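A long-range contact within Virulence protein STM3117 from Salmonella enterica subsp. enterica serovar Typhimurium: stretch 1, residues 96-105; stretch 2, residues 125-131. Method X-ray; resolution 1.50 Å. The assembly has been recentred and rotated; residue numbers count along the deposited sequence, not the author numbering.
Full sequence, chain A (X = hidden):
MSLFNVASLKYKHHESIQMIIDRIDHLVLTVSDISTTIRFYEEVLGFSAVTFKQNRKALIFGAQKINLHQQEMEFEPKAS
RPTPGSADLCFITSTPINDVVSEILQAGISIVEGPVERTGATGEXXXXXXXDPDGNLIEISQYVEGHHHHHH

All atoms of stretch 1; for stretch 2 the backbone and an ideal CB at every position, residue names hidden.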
# COMPACT_ATOMS: atom_id res chain seq x y z
N PRO A 96 -4.36 2.98 22.15
CA PRO A 96 -3.06 2.85 22.82
C PRO A 96 -2.40 1.56 22.35
O PRO A 96 -3.01 0.49 22.40
CB PRO A 96 -3.44 2.82 24.30
CG PRO A 96 -4.67 3.68 24.34
CD PRO A 96 -5.44 3.21 23.13
N ILE A 97 -1.15 1.65 21.90
CA ILE A 97 -0.46 0.48 21.37
C ILE A 97 -0.42 -0.73 22.30
O ILE A 97 -0.49 -1.86 21.83
CB ILE A 97 0.98 0.84 20.90
CG1 ILE A 97 1.48 -0.21 19.90
CG2 ILE A 97 1.92 0.96 22.08
CD1 ILE A 97 0.64 -0.30 18.63
N ASN A 98 -0.33 -0.52 23.61
CA ASN A 98 -0.32 -1.66 24.53
C ASN A 98 -1.69 -2.33 24.58
O ASN A 98 -1.79 -3.55 24.80
CB ASN A 98 0.12 -1.22 25.93
CG ASN A 98 1.61 -0.88 25.99
OD1 ASN A 98 2.35 -1.15 25.04
ND2 ASN A 98 2.05 -0.31 27.11
N ASP A 99 -2.75 -1.56 24.38
CA ASP A 99 -4.09 -2.14 24.36
C ASP A 99 -4.20 -2.97 23.09
O ASP A 99 -4.84 -4.04 23.07
CB ASP A 99 -5.18 -1.06 24.38
CG ASP A 99 -5.28 -0.33 25.71
OD1 ASP A 99 -4.86 -0.90 26.75
OD2 ASP A 99 -5.79 0.80 25.73
N VAL A 100 -3.57 -2.50 22.01
CA VAL A 100 -3.61 -3.22 20.75
C VAL A 100 -2.87 -4.55 20.91
O VAL A 100 -3.33 -5.59 20.43
CB VAL A 100 -2.93 -2.42 19.61
CG1 VAL A 100 -2.89 -3.25 18.33
CG2 VAL A 100 -3.69 -1.12 19.37
N VAL A 101 -1.72 -4.51 21.58
CA VAL A 101 -0.94 -5.72 21.82
C VAL A 101 -1.84 -6.75 22.51
O VAL A 101 -1.90 -7.90 22.09
CB VAL A 101 0.28 -5.44 22.73
CG1 VAL A 101 0.87 -6.75 23.24
CG2 VAL A 101 1.32 -4.66 21.96
N SER A 102 -2.53 -6.32 23.56
CA SER A 102 -3.42 -7.19 24.30
C SER A 102 -4.54 -7.73 23.41
O SER A 102 -4.88 -8.91 23.48
CB SER A 102 -4.02 -6.43 25.49
OG SER A 102 -5.00 -7.21 26.15
N GLU A 103 -5.10 -6.87 22.58
CA GLU A 103 -6.18 -7.24 21.67
C GLU A 103 -5.72 -8.36 20.74
O GLU A 103 -6.45 -9.33 20.51
CB GLU A 103 -6.60 -6.01 20.87
CG GLU A 103 -7.95 -6.10 20.19
CD GLU A 103 -8.34 -4.77 19.56
OE1 GLU A 103 -8.30 -3.75 20.26
OE2 GLU A 103 -8.68 -4.76 18.36
N ILE A 104 -4.51 -8.23 20.21
CA ILE A 104 -3.94 -9.21 19.29
C ILE A 104 -3.76 -10.57 19.95
O ILE A 104 -4.10 -11.60 19.38
CB ILE A 104 -2.57 -8.73 18.74
CG1 ILE A 104 -2.80 -7.58 17.75
CG2 ILE A 104 -1.82 -9.89 18.08
CD1 ILE A 104 -1.53 -6.95 17.24
N LEU A 105 -3.21 -10.58 21.16
CA LEU A 105 -2.99 -11.84 21.88
C LEU A 105 -4.31 -12.51 22.23
O LEU A 105 -4.45 -13.73 22.13
CB LEU A 105 -2.17 -11.58 23.14
CG LEU A 105 -0.74 -11.10 22.91
CD1 LEU A 105 -0.13 -10.70 24.24
CD2 LEU A 105 0.07 -12.19 22.24
N UNK A 125 7.35 6.01 15.87
CA UNK A 125 6.14 5.24 16.16
C UNK A 125 6.51 3.98 16.95
O UNK A 125 7.66 3.54 16.93
CB UNK A 125 5.41 4.87 14.87
N UNK A 126 5.53 3.41 17.65
CA UNK A 126 5.74 2.17 18.38
C UNK A 126 4.98 1.16 17.53
O UNK A 126 3.79 1.33 17.30
CB UNK A 126 5.26 2.23 19.83
N UNK A 127 5.67 0.12 17.07
CA UNK A 127 5.05 -0.86 16.19
C UNK A 127 4.95 -2.28 16.71
O UNK A 127 5.81 -2.75 17.44
CB UNK A 127 5.83 -0.89 14.87
N UNK A 128 3.88 -2.95 16.30
CA UNK A 128 3.65 -4.34 16.63
C UNK A 128 3.44 -4.99 15.26
O UNK A 128 2.78 -4.41 14.40
CB UNK A 128 2.47 -4.54 17.58
N UNK A 129 4.04 -6.15 15.04
CA UNK A 129 3.93 -6.84 13.76
C UNK A 129 3.20 -8.16 13.84
O UNK A 129 3.44 -8.96 14.75
CB UNK A 129 5.33 -7.08 13.18
N UNK A 130 2.30 -8.40 12.89
CA UNK A 130 1.57 -9.66 12.79
C UNK A 130 1.51 -10.01 11.31
O UNK A 130 2.00 -9.25 10.46
CB UNK A 130 0.17 -9.56 13.41
N UNK A 131 0.94 -11.16 10.99
CA UNK A 131 0.82 -11.56 9.60
C UNK A 131 -0.62 -11.89 9.28
O UNK A 131 -1.35 -12.40 10.13
CB UNK A 131 1.73 -12.76 9.30

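The helix 97-105 runs nearly parallel to the strand 125-131: their N-to-C directions differ by 7° and their axes come within 9.3 Å. That spacing leaves room for one layer of side chains. The helix offers this layer Ile97, Val100, Val101 and Ile104, all aliphatic, with no charge or side-chain donor among them. Because neighbouring side chains of a strand alternate in direction, only every second position can face the helix.

Position 125 lies near the start of the contact, and nothing of stretch 1 comes within 5.5 Å of its ideal CB. Stretch 1 therefore hardly limits the choice; the extended backbone (-134/159) favours beta-branched residues without requiring one. The deposited residue is Ile125, which makes no contact with the helix.

At position 126 CA-to-CB points toward the helix, and the ideal CB is 4.2 Å from CG2 of Ile97. The helix begins here, so a side chain meets one isoleucine rather than a closed pocket. Leucine, isoleucine, valine or methionine would all suit: an apolar base is wanted, and a long chain could run on past the contact. It is Met126. Its CG packs against Ile97 CG2 at 3.9 Å, while the end of the side chain leads away from the helix. The backbone takes part too, for Ile97 CD1 lies 3.8 Å from Met126 O.

Position 127 points away, leaving polar and apolar residues equally admissible as far as stretch 1 is concerned. Ser127 is found, its OG hydrogen-bonded elsewhere in the structure.

Position 128 points back toward the middle of the helix. Its ideal CB is 4.5 Å from Val101 CG2 and 4.7 Å from both Ile104 CD1 and Ile97 CD1, so methyl groups border it from several residues. A polar group would find no side-chain partner among them, whereas a branched aliphatic residue can place methyls against more than one; valine, leucine and isoleucine are all plausible, with the strand angles (-126/137) comfortable for beta-branching. The residue is Ile128, with chi1 t and chi2 p, and it has the largest area covered in this contact, 78 Å². Its CG2 lies 3.9 Å from Ile104 CD1, 4.3 Å from Ile97 CD1 and 4.4 Å from Val100 CG1, while its CD1 reaches Val101 CG2 at 4.1 Å.

Position 129 again points away, and a large side chain would meet no obstacle from the helix. Tyr129 occupies it, with its OH hydrogen-bonded elsewhere.

At position 130 CA-to-CB turns toward the helix once more, but the ideal CB sees Ile104 CD1 at 4.9 Å and little else. Valine or isoleucine could bridge that gap with a gamma methyl, and leucine might also serve. Ile130 is deposited: with chi1 p, its CG2 comes 3.7 Å from Ile104 CD1. That same methyl of Ile104 thus touches both 128 and 130.

Position 131 is beyond the reach of stretch 1, which imposes no preference. Arg131 has NH1 and NH2 hydrogen-bonded elsewhere.

Stretch 2 (125-131) IMSIYIR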
# COMPACT_ATOMS: atom_id res chain seq x y z
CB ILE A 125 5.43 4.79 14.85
CG1 ILE A 125 6.37 3.92 14.02
CG2 ILE A 125 4.98 6.02 14.05
CD1 ILE A 125 5.77 3.45 12.68
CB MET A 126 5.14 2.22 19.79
CG MET A 126 5.50 1.00 20.66
SD MET A 126 7.30 0.79 20.99
CE MET A 126 7.75 2.46 21.12
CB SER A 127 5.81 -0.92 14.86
OG SER A 127 5.85 0.33 14.21
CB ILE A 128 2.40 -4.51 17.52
CG1 ILE A 128 2.31 -5.96 18.02
CG2 ILE A 128 1.15 -4.11 16.77
CD1 ILE A 128 3.45 -6.35 18.94
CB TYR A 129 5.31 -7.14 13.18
CG TYR A 129 6.18 -5.94 12.86
CD1 TYR A 129 6.30 -5.48 11.55
CD2 TYR A 129 6.93 -5.32 13.86
CE1 TYR A 129 7.17 -4.43 11.24
CE2 TYR A 129 7.79 -4.27 13.56
CZ TYR A 129 7.91 -3.83 12.25
OH TYR A 129 8.79 -2.82 11.94
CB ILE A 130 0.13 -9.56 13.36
CG1 ILE A 130 -0.66 -8.48 12.62
CG2 ILE A 130 0.17 -9.28 14.85
CD1 ILE A 130 -2.11 -8.36 13.05
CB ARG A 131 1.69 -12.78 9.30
CG ARG A 131 3.17 -12.47 9.25
CD ARG A 131 3.98 -13.64 8.75
NE ARG A 131 5.41 -13.37 8.91
CZ ARG A 131 6.10 -12.51 8.18
NH1 ARG A 131 5.50 -11.83 7.20
NH2 ARG A 131 7.39 -12.31 8.43
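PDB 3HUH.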